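Local coordinates for ORF 37 (Human herpesvirus 8 type M, PDB 3FHD), which processes branched and non-linear viral DNA with endonuclease and exonuclease activity, so that unit-length linear genomes can be packaged into progeny virus, at residues V240-A245 against L400-I405; C262-I267 against P422-A427; S394-V399 against V464-G469. All coordinates share one frame; numbering follows the deposited sequence.

Interaction 1 of 3, residues V240-A245 against L400-I405; sequences VSLDFA and LLQSSI. With MG (magnesium ion), chain E; SO4 (sulfate ion), chain B.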
loop_
_atom_site.group_PDB
_atom_site.type_symbol
_atom_site.label_atom_id
_atom_site.label_comp_id
_atom_site.label_asym_id
_atom_site.label_seq_id
_atom_site.Cartn_x
_atom_site.Cartn_y
_atom_site.Cartn_z
ATOM N N VAL A 240 0.189 5.929 -0.450
ATOM C CA VAL A 240 0.335 4.491 -0.338
ATOM C C VAL A 240 1.487 4.112 0.617
ATOM O O VAL A 240 2.409 4.925 0.889
ATOM C CB VAL A 240 0.593 3.799 -1.712
ATOM C CG1 VAL A 240 -0.468 4.181 -2.765
ATOM C CG2 VAL A 240 1.951 4.153 -2.255
ATOM N N SER A 241 1.441 2.888 1.135
ATOM C CA SER A 241 2.694 2.296 1.609
ATOM C C SER A 241 2.925 1.063 0.716
ATOM O O SER A 241 1.962 0.482 0.182
ATOM C CB SER A 241 2.659 1.924 3.102
ATOM O OG SER A 241 1.608 1.017 3.344
ATOM N N LEU A 242 4.176 0.691 0.507
ATOM C CA LEU A 242 4.459 -0.465 -0.294
ATOM C C LEU A 242 4.886 -1.630 0.589
ATOM O O LEU A 242 5.452 -1.414 1.652
ATOM C CB LEU A 242 5.566 -0.157 -1.284
ATOM C CG LEU A 242 5.393 1.047 -2.256
ATOM C CD1 LEU A 242 6.640 1.230 -3.094
ATOM C CD2 LEU A 242 4.163 0.887 -3.167
ATOM N N ASP A 243 4.646 -2.851 0.131
ATOM C CA ASP A 243 5.095 -4.013 0.916
ATOM C C ASP A 243 6.577 -4.300 0.653
ATOM O O ASP A 243 7.337 -4.500 1.596
ATOM C CB ASP A 243 4.257 -5.258 0.587
ATOM C CG ASP A 243 2.793 -5.099 0.952
ATOM O OD1 ASP A 243 2.447 -4.159 1.688
ATOM O OD2 ASP A 243 1.982 -5.920 0.513
ATOM N N PHE A 244 6.971 -4.363 -0.616
ATOM C CA PHE A 244 8.338 -4.761 -1.003
ATOM C C PHE A 244 8.699 -4.221 -2.378
ATOM O O PHE A 244 7.841 -4.178 -3.251
ATOM C CB PHE A 244 8.388 -6.300 -1.058
ATOM C CG PHE A 244 9.715 -6.854 -1.500
ATOM C CD1 PHE A 244 10.771 -6.968 -0.610
ATOM C CD2 PHE A 244 9.911 -7.253 -2.818
ATOM C CE1 PHE A 244 12.031 -7.493 -1.059
ATOM C CE2 PHE A 244 11.146 -7.749 -3.260
ATOM C CZ PHE A 244 12.195 -7.881 -2.377
ATOM N N ALA A 245 9.975 -3.851 -2.587
ATOM C CA ALA A 245 10.456 -3.481 -3.914
ATOM C C ALA A 245 11.878 -3.957 -4.120
ATOM O O ALA A 245 12.708 -3.960 -3.183
ATOM C CB ALA A 245 10.348 -1.987 -4.136
ATOM N N LEU A 400 -2.799 -0.306 -8.735
ATOM C CA LEU A 400 -2.970 0.819 -9.664
ATOM C C LEU A 400 -2.560 2.102 -8.944
ATOM O O LEU A 400 -1.764 2.885 -9.488
ATOM C CB LEU A 400 -4.433 0.921 -10.159
ATOM C CG LEU A 400 -4.652 1.891 -11.332
ATOM C CD1 LEU A 400 -5.835 1.455 -12.218
ATOM C CD2 LEU A 400 -4.789 3.321 -10.883
ATOM N N LEU A 401 -3.127 2.346 -7.763
ATOM C CA LEU A 401 -2.701 3.552 -7.014
ATOM C C LEU A 401 -1.214 3.561 -6.594
ATOM O O LEU A 401 -0.571 4.610 -6.641
ATOM C CB LEU A 401 -3.599 3.841 -5.804
ATOM C CG LEU A 401 -3.361 5.201 -5.112
ATOM C CD1 LEU A 401 -3.685 6.411 -6.077
ATOM C CD2 LEU A 401 -4.190 5.323 -3.790
ATOM N N GLN A 402 -0.676 2.413 -6.158
ATOM C CA GLN A 402 0.733 2.323 -5.837
ATOM C C GLN A 402 1.573 2.643 -7.074
ATOM O O GLN A 402 2.596 3.332 -6.947
ATOM C CB GLN A 402 1.136 0.941 -5.285
ATOM C CG GLN A 402 0.393 0.532 -4.049
ATOM C CD GLN A 402 0.718 -0.883 -3.582
ATOM O OE1 GLN A 402 1.593 -1.550 -4.123
ATOM N NE2 GLN A 402 0.005 -1.323 -2.573
ATOM N N SER A 403 1.172 2.188 -8.260
ATOM C CA SER A 403 1.910 2.562 -9.459
ATOM C C SER A 403 1.921 4.089 -9.712
ATOM O O SER A 403 2.942 4.651 -10.095
ATOM C CB SER A 403 1.428 1.811 -10.755
ATOM O OG SER A 403 0.160 2.283 -11.210
ATOM N N SER A 404 0.785 4.749 -9.500
ATOM C CA SER A 404 0.655 6.190 -9.727
ATOM C C SER A 404 1.563 6.987 -8.771
ATOM O O SER A 404 2.232 7.954 -9.209
ATOM C CB SER A 404 -0.809 6.610 -9.510
ATOM O OG SER A 404 -1.598 6.032 -10.542
ATOM N N ILE A 405 1.607 6.565 -7.503
ATOM C CA ILE A 405 2.448 7.232 -6.505
ATOM C C ILE A 405 3.930 6.972 -6.765
ATOM O O ILE A 405 4.729 7.912 -6.744
ATOM C CB ILE A 405 2.084 6.915 -5.044
ATOM C CG1 ILE A 405 0.665 7.440 -4.693
ATOM C CG2 ILE A 405 3.217 7.405 -4.059
ATOM C CD1 ILE A 405 0.498 8.930 -4.895
HETATM MG MG MG E . -0.098 -6.530 1.531
HETATM S S SO4 B . -1.939 1.265 1.909
HETATM O O1 SO4 B . -3.316 1.642 2.187
HETATM O O2 SO4 B . -1.887 -0.175 1.639
HETATM O O3 SO4 B . -1.545 2.017 0.736
HETATM O O4 SO4 B . -1.089 1.693 2.990
HETATM O O HOH W 1 3.247 -2.932 -2.431
#

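Interaction 2 of 3, residues C262-I267 against P422-A427; sequences CKVYEI and PKYYIA. With MG (magnesium ion), chain E.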
loop_
_atom_site.group_PDB
_atom_site.type_symbol
_atom_site.label_atom_id
_atom_site.label_comp_id
_atom_site.label_asym_id
_atom_site.label_seq_id
_atom_site.Cartn_x
_atom_site.Cartn_y
_atom_site.Cartn_z
ATOM N N CYS A 262 12.596 -0.467 -11.293
ATOM C CA CYS A 262 12.402 -1.239 -10.057
ATOM C C CYS A 262 11.227 -2.216 -10.242
ATOM O O CYS A 262 10.464 -2.102 -11.204
ATOM C CB CYS A 262 12.167 -0.300 -8.879
ATOM S SG CYS A 262 10.736 0.712 -9.070
ATOM N N LYS A 263 11.114 -3.202 -9.353
ATOM C CA LYS A 263 10.012 -4.154 -9.398
ATOM C C LYS A 263 9.237 -3.995 -8.098
ATOM O O LYS A 263 9.804 -4.108 -7.023
ATOM C CB LYS A 263 10.509 -5.585 -9.552
ATOM C CG LYS A 263 11.148 -5.909 -10.925
ATOM C CD LYS A 263 11.543 -7.388 -11.012
ATOM C CE LYS A 263 12.031 -7.792 -12.411
ATOM N NZ LYS A 263 10.987 -7.518 -13.451
ATOM N N VAL A 264 7.960 -3.689 -8.200
ATOM C CA VAL A 264 7.173 -3.401 -6.981
ATOM C C VAL A 264 6.193 -4.555 -6.703
ATOM O O VAL A 264 5.427 -4.945 -7.594
ATOM C CB VAL A 264 6.471 -1.995 -7.067
ATOM C CG1 VAL A 264 5.598 -1.740 -5.833
ATOM C CG2 VAL A 264 7.535 -0.879 -7.264
ATOM N N TYR A 265 6.169 -5.072 -5.459
ATOM C CA TYR A 265 5.266 -6.186 -5.102
ATOM C C TYR A 265 4.274 -5.860 -3.964
ATOM O O TYR A 265 4.679 -5.340 -2.911
ATOM C CB TYR A 265 6.051 -7.451 -4.680
ATOM C CG TYR A 265 7.034 -8.036 -5.681
ATOM C CD1 TYR A 265 6.802 -9.279 -6.270
ATOM C CD2 TYR A 265 8.232 -7.368 -5.993
ATOM C CE1 TYR A 265 7.732 -9.824 -7.178
ATOM C CE2 TYR A 265 9.160 -7.908 -6.874
ATOM C CZ TYR A 265 8.905 -9.130 -7.466
ATOM O OH TYR A 265 9.811 -9.652 -8.357
ATOM N N GLU A 266 2.988 -6.101 -4.216
ATOM C CA GLU A 266 1.965 -6.087 -3.194
ATOM C C GLU A 266 1.780 -7.548 -2.693
ATOM O O GLU A 266 1.485 -8.422 -3.479
ATOM C CB GLU A 266 0.667 -5.519 -3.767
ATOM C CG GLU A 266 -0.547 -5.592 -2.853
ATOM C CD GLU A 266 -0.341 -4.964 -1.460
ATOM O OE1 GLU A 266 0.271 -3.863 -1.300
ATOM O OE2 GLU A 266 -0.857 -5.568 -0.508
ATOM N N ILE A 267 1.943 -7.771 -1.395
ATOM C CA ILE A 267 1.944 -9.134 -0.833
ATOM C C ILE A 267 0.564 -9.467 -0.248
ATOM O O ILE A 267 -0.001 -8.647 0.453
ATOM C CB ILE A 267 3.071 -9.278 0.228
ATOM C CG1 ILE A 267 4.436 -9.285 -0.456
ATOM C CG2 ILE A 267 2.875 -10.554 1.130
ATOM C CD1 ILE A 267 5.572 -8.914 0.441
ATOM N N PRO A 422 8.682 1.140 -14.150
ATOM C CA PRO A 422 8.681 0.028 -13.194
ATOM C C PRO A 422 7.668 -1.063 -13.578
ATOM O O PRO A 422 6.775 -0.821 -14.395
ATOM C CB PRO A 422 8.299 0.703 -11.882
ATOM C CG PRO A 422 8.697 2.168 -12.095
ATOM C CD PRO A 422 8.326 2.417 -13.525
ATOM N N LYS A 423 7.871 -2.269 -13.042
ATOM C CA LYS A 423 6.927 -3.373 -13.184
ATOM C C LYS A 423 6.299 -3.722 -11.825
ATOM O O LYS A 423 6.970 -3.617 -10.794
ATOM C CB LYS A 423 7.623 -4.601 -13.801
ATOM C CG LYS A 423 8.286 -4.330 -15.129
ATOM C CD LYS A 423 7.289 -4.284 -16.280
ATOM C CE LYS A 423 7.983 -4.031 -17.626
ATOM N NZ LYS A 423 8.582 -2.633 -17.768
ATOM N N TYR A 424 5.021 -4.112 -11.856
ATOM C CA TYR A 424 4.171 -4.343 -10.653
ATOM C C TYR A 424 3.687 -5.778 -10.598
ATOM O O TYR A 424 3.438 -6.413 -11.645
ATOM C CB TYR A 424 2.982 -3.364 -10.612
ATOM C CG TYR A 424 3.471 -1.946 -10.690
ATOM C CD1 TYR A 424 3.935 -1.278 -9.536
ATOM C CD2 TYR A 424 3.570 -1.304 -11.942
ATOM C CE1 TYR A 424 4.457 0.018 -9.648
ATOM C CE2 TYR A 424 4.079 -0.007 -12.051
ATOM C CZ TYR A 424 4.531 0.637 -10.916
ATOM O OH TYR A 424 5.022 1.924 -11.057
ATOM N N TYR A 425 3.570 -6.296 -9.381
ATOM C CA TYR A 425 3.186 -7.697 -9.153
ATOM C C TYR A 425 2.354 -7.834 -7.893
ATOM O O TYR A 425 2.485 -7.042 -6.940
ATOM C CB TYR A 425 4.427 -8.581 -8.972
ATOM C CG TYR A 425 5.454 -8.469 -10.091
ATOM C CD1 TYR A 425 5.386 -9.285 -11.225
ATOM C CD2 TYR A 425 6.474 -7.537 -10.006
ATOM C CE1 TYR A 425 6.346 -9.167 -12.261
ATOM C CE2 TYR A 425 7.420 -7.401 -10.999
ATOM C CZ TYR A 425 7.361 -8.214 -12.128
ATOM O OH TYR A 425 8.326 -8.035 -13.094
ATOM N N ILE A 426 1.487 -8.848 -7.892
ATOM C CA ILE A 426 0.912 -9.326 -6.653
ATOM C C ILE A 426 1.620 -10.632 -6.319
ATOM O O ILE A 426 1.674 -11.549 -7.148
ATOM C CB ILE A 426 -0.593 -9.534 -6.753
ATOM C CG1 ILE A 426 -1.302 -8.184 -6.967
ATOM C CG2 ILE A 426 -1.134 -10.245 -5.491
ATOM C CD1 ILE A 426 -2.716 -8.332 -7.591
ATOM N N ALA A 427 2.176 -10.684 -5.101
ATOM C CA ALA A 427 2.853 -11.877 -4.586
ATOM C C ALA A 427 1.948 -12.555 -3.551
ATOM O O ALA A 427 1.744 -12.025 -2.477
ATOM C CB ALA A 427 4.160 -11.501 -3.956
HETATM MG MG MG E . -0.098 -6.530 1.531
#

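Interaction 3 of 3, residues S394-V399 against V464-G469; sequences SYFYQV and VYFPRG. With SO4 (sulfate ion), chain B.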
loop_
_atom_site.group_PDB
_atom_site.type_symbol
_atom_site.label_atom_id
_atom_site.label_comp_id
_atom_site.label_asym_id
_atom_site.label_seq_id
_atom_site.Cartn_x
_atom_site.Cartn_y
_atom_site.Cartn_z
ATOM N N SER A 394 -10.581 -5.502 -6.019
ATOM C CA SER A 394 -9.981 -4.389 -5.269
ATOM C C SER A 394 -8.443 -4.395 -5.263
ATOM O O SER A 394 -7.844 -3.339 -5.150
ATOM C CB SER A 394 -10.552 -4.340 -3.844
ATOM O OG SER A 394 -9.970 -5.339 -3.063
ATOM N N TYR A 395 -7.802 -5.556 -5.417
ATOM C CA TYR A 395 -6.327 -5.616 -5.436
ATOM C C TYR A 395 -5.733 -5.019 -6.714
ATOM O O TYR A 395 -4.613 -4.507 -6.688
ATOM C CB TYR A 395 -5.758 -7.019 -5.217
ATOM C CG TYR A 395 -6.129 -7.642 -3.884
ATOM C CD1 TYR A 395 -6.642 -6.864 -2.841
ATOM C CD2 TYR A 395 -5.934 -8.989 -3.652
ATOM C CE1 TYR A 395 -7.003 -7.414 -1.635
ATOM C CE2 TYR A 395 -6.295 -9.565 -2.394
ATOM C CZ TYR A 395 -6.814 -8.752 -1.414
ATOM O OH TYR A 395 -7.177 -9.264 -0.183
ATOM N N PHE A 396 -6.478 -5.093 -7.806
ATOM C CA PHE A 396 -6.081 -4.433 -9.032
ATOM C C PHE A 396 -5.989 -2.913 -8.856
ATOM O O PHE A 396 -4.980 -2.301 -9.225
ATOM C CB PHE A 396 -6.988 -4.802 -10.226
ATOM C CG PHE A 396 -6.609 -4.081 -11.479
ATOM C CD1 PHE A 396 -5.557 -4.568 -12.292
ATOM C CD2 PHE A 396 -7.265 -2.906 -11.859
ATOM C CE1 PHE A 396 -5.184 -3.882 -13.457
ATOM C CE2 PHE A 396 -6.891 -2.230 -13.049
ATOM C CZ PHE A 396 -5.854 -2.714 -13.822
ATOM N N TYR A 397 -7.019 -2.337 -8.246
ATOM C CA TYR A 397 -7.109 -0.917 -7.918
ATOM C C TYR A 397 -6.026 -0.496 -6.892
ATOM O O TYR A 397 -5.513 0.600 -6.956
ATOM C CB TYR A 397 -8.483 -0.650 -7.285
ATOM C CG TYR A 397 -9.563 -0.542 -8.317
ATOM C CD1 TYR A 397 -10.066 0.707 -8.693
ATOM C CD2 TYR A 397 -10.051 -1.682 -8.970
ATOM C CE1 TYR A 397 -11.072 0.821 -9.679
ATOM C CE2 TYR A 397 -11.037 -1.579 -9.978
ATOM C CZ TYR A 397 -11.536 -0.315 -10.322
ATOM O OH TYR A 397 -12.519 -0.181 -11.297
ATOM N N GLN A 398 -5.765 -1.350 -5.915
ATOM C CA GLN A 398 -4.684 -1.095 -4.941
ATOM C C GLN A 398 -3.310 -0.913 -5.593
ATOM O O GLN A 398 -2.620 0.059 -5.301
ATOM C CB GLN A 398 -4.642 -2.218 -3.878
ATOM C CG GLN A 398 -3.467 -2.074 -2.905
ATOM C CD GLN A 398 -3.640 -2.915 -1.652
ATOM O OE1 GLN A 398 -4.186 -4.031 -1.707
ATOM N NE2 GLN A 398 -3.205 -2.372 -0.511
ATOM N N VAL A 399 -2.927 -1.827 -6.485
ATOM C CA VAL A 399 -1.625 -1.747 -7.143
ATOM C C VAL A 399 -1.630 -0.578 -8.144
ATOM O O VAL A 399 -0.590 0.039 -8.393
ATOM C CB VAL A 399 -1.236 -3.101 -7.814
ATOM C CG1 VAL A 399 0.166 -3.011 -8.432
ATOM C CG2 VAL A 399 -1.271 -4.239 -6.788
ATOM N N VAL A 464 0.947 -7.139 -13.086
ATOM C CA VAL A 464 -0.202 -6.240 -13.223
ATOM C C VAL A 464 0.236 -5.053 -14.110
ATOM O O VAL A 464 1.229 -4.411 -13.827
ATOM C CB VAL A 464 -0.716 -5.667 -11.850
ATOM C CG1 VAL A 464 -2.092 -4.983 -12.053
ATOM C CG2 VAL A 464 -0.858 -6.770 -10.763
ATOM N N TYR A 465 -0.508 -4.807 -15.187
ATOM C CA TYR A 465 -0.253 -3.689 -16.109
ATOM C C TYR A 465 -1.406 -2.685 -16.063
ATOM O O TYR A 465 -2.549 -3.088 -15.836
ATOM C CB TYR A 465 -0.033 -4.207 -17.536
ATOM C CG TYR A 465 1.071 -5.254 -17.653
ATOM C CD1 TYR A 465 2.402 -4.882 -17.833
ATOM C CD2 TYR A 465 0.776 -6.613 -17.571
ATOM C CE1 TYR A 465 3.417 -5.860 -17.939
ATOM C CE2 TYR A 465 1.769 -7.583 -17.657
ATOM C CZ TYR A 465 3.088 -7.202 -17.845
ATOM O OH TYR A 465 4.075 -8.176 -17.954
ATOM N N PHE A 466 -1.103 -1.391 -16.273
ATOM C CA PHE A 466 -2.097 -0.300 -16.147
ATOM C C PHE A 466 -2.128 0.629 -17.374
ATOM O O PHE A 466 -1.237 1.493 -17.534
ATOM C CB PHE A 466 -1.884 0.536 -14.870
ATOM C CG PHE A 466 -1.800 -0.282 -13.618
ATOM C CD1 PHE A 466 -2.947 -0.821 -13.053
ATOM C CD2 PHE A 466 -0.559 -0.532 -13.024
ATOM C CE1 PHE A 466 -2.847 -1.615 -11.904
ATOM C CE2 PHE A 466 -0.453 -1.303 -11.883
ATOM C CZ PHE A 466 -1.593 -1.864 -11.336
ATOM N N PRO A 467 -3.165 0.481 -18.233
ATOM C CA PRO A 467 -3.312 1.386 -19.382
ATOM C C PRO A 467 -3.434 2.831 -18.885
ATOM O O PRO A 467 -4.009 3.065 -17.820
ATOM C CB PRO A 467 -4.614 0.919 -20.052
ATOM C CG PRO A 467 -4.897 -0.448 -19.487
ATOM C CD PRO A 467 -4.290 -0.467 -18.118
ATOM N N ARG A 468 -2.887 3.785 -19.636
ATOM C CA ARG A 468 -2.787 5.169 -19.155
ATOM C C ARG A 468 -4.125 5.859 -19.013
ATOM O O ARG A 468 -4.350 6.587 -18.040
ATOM C CB ARG A 468 -1.897 6.004 -20.077
ATOM C CG ARG A 468 -0.435 5.870 -19.751
ATOM C CD ARG A 468 0.381 6.693 -20.744
ATOM N NE ARG A 468 1.617 6.007 -21.117
ATOM C CZ ARG A 468 2.180 6.073 -22.323
ATOM N NH1 ARG A 468 1.619 6.793 -23.298
ATOM N NH2 ARG A 468 3.303 5.401 -22.557
ATOM N N GLY A 469 -4.973 5.671 -20.015
ATOM C CA GLY A 469 -6.289 6.281 -20.040
ATOM C C GLY A 469 -7.121 5.752 -18.884
ATOM O O GLY A 469 -7.892 6.499 -18.273
HETATM S S SO4 B . -1.939 1.265 1.909
HETATM O O1 SO4 B . -3.316 1.642 2.187
HETATM O O2 SO4 B . -1.887 -0.175 1.639
HETATM O O3 SO4 B . -1.545 2.017 0.736
HETATM O O4 SO4 B . -1.089 1.693 2.990
#

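Interaction 1 of 3, residues V240-A245 against L400-I405
V240 lays its two methyl groups over helix 394-412, CG1 against the backbone of Q402 and CG2 beside I405. The contact belongs to the PD-(D/E)XK nuclease fold: V240-A245 carries the aspartate of the active-site motif, D243, and helix 394-412 packs on V240 and L242, which precede it. The two methyls divide the work. With chi1 at -53°, CG1 of V240 lies anti to the carbonyl carbon, where it meets Q402 CA at 3.8 Å. CG2 of V240 reaches I405 CB at 3.9 Å, and the side chains of V240 and I405 run past each other in opposite senses. A short branched residue suits this place, since its two methyls reach L401, Q402 and I405 from one short side chain.

L242 adds CD2, which rests on the aliphatic part of Q402, 3.7 Å from its CB. The Q402 chain is extended beyond CG and carries its amide toward the metal site, where NE2 donates a hydrogen bond to E266 OE1, whose partner oxygen OE2 binds magnesium; Q402 is thus a second-shell residue. No direct hydrogen bond joins the two segments, but a water accepts from D243 N and lies 2.7 Å from Q402 OE1, bridging the two. Next to V240, S241 grips a sulfate, probably from the crystallisation liquor, through N and OG. D243 turns to the metal, OD2 2.4 Å from the magnesium ion.

Interaction 2 of 3, residues C262-I267 against P422-A427
Two parallel neighbours of the central mixed sheet meet here, strands 262-269 and 423-432, in the catalytic core of the PD-(D/E)XK fold. Five backbone hydrogen bonds alternate between them; the straightest, V264 N to K423 O, is 2.8 Å long with an angle of 172° at the hydrogen.

On one face Y265 and Y425 form an offset stack, their centroids 4.8 Å apart and planes at 23°. Y425 CD2 lies over one face of the Y265 ring, offset toward its rim, while the hydroxyl of Y265 is bonded to H218. Lysine suits position 263 because its CB lies at the edge of the Y425 ring and its chain, crossing that side chain obliquely, is long enough to reach the hydroxyl, bending only at chi4 (-58°) to bring NZ within 2.7 Å of Y425 OH in a hydrogen bond. On the other face V264 CB packs 3.6 Å from Y424 CD1, and Y424 OH bonds to E407 of the covering helix 394-412.

E266 points to that same face, but bends at chi2 and leads away from strand 423-432 to the metal, with K268 also bonded to its OE2. Its own carbonyl accepts from A427 N, which ties the metal-binding strand to its neighbour. With D243 as third protein ligand, magnesium is held by E266 OE2 and I267 O, each at 2.4 Å.

Interaction 3 of 3, residues S394-V399 against V464-G469
The helix that packs across the central sheet of this PD-(D/E)XK nuclease, 394-412, meets with its first turns V464 and the loop leading into helix 468-489. Two phenylalanines carry the contact. F396 has CG anti to the backbone N (chi1 178°), which sends the ring out from the helix toward V464 and F466. V464 CG1 touches F396 CD1 at 3.5 Å, and F466 CE1 sits over one face of the F396 ring, offset toward its rim. The two rings are oblique, with centroids 5.1 Å apart and planes at 48°.

F466 also reaches the helix backbone: F396 O lies at its edge, 3.5 Å from F466 CE1, and F466 CZ is 3.4 Å from V399 C. V399 CG1 meets the same CZ at 3.6 Å, in the plane of the ring, the side chains crossing at about a right angle. A flat ring suits this place, as it can slip between F396 and V399, one helical turn apart. Beyond it, V399 continues onto Y424 and I426 of the sheet, while Q398 OE1 accepts a hydrogen bond from K268 and its NE2 reaches a sulfate through a weak one.

No hydrogen bond spans the two segments, so the join rests on van der Waals contact and on how closely the aromatic and branched side chains fit one another.

Overall arrangement
After a largely helical N-terminal part, the chain lays down 240-245 and 262-267, near one edge of the sheet, then makes a long excursion through helices and strands before returning as helix 394-412. Interaction 1 closes the loop from 240-245 to the helix; interaction 2 closes another of equal length, from 262-267 to the strand that follows the helix. Interaction 3 closes a shorter loop, from the start of the helix to 464-469. All three cross in pairs; none nests in another. Helix 394-412 serves interactions 1 and 3, while interactions 1 and 2 together supply the three protein ligands of the magnesium ion. Y424 and V464, hydrogen-bonded through their backbones, join interactions 2 and 3.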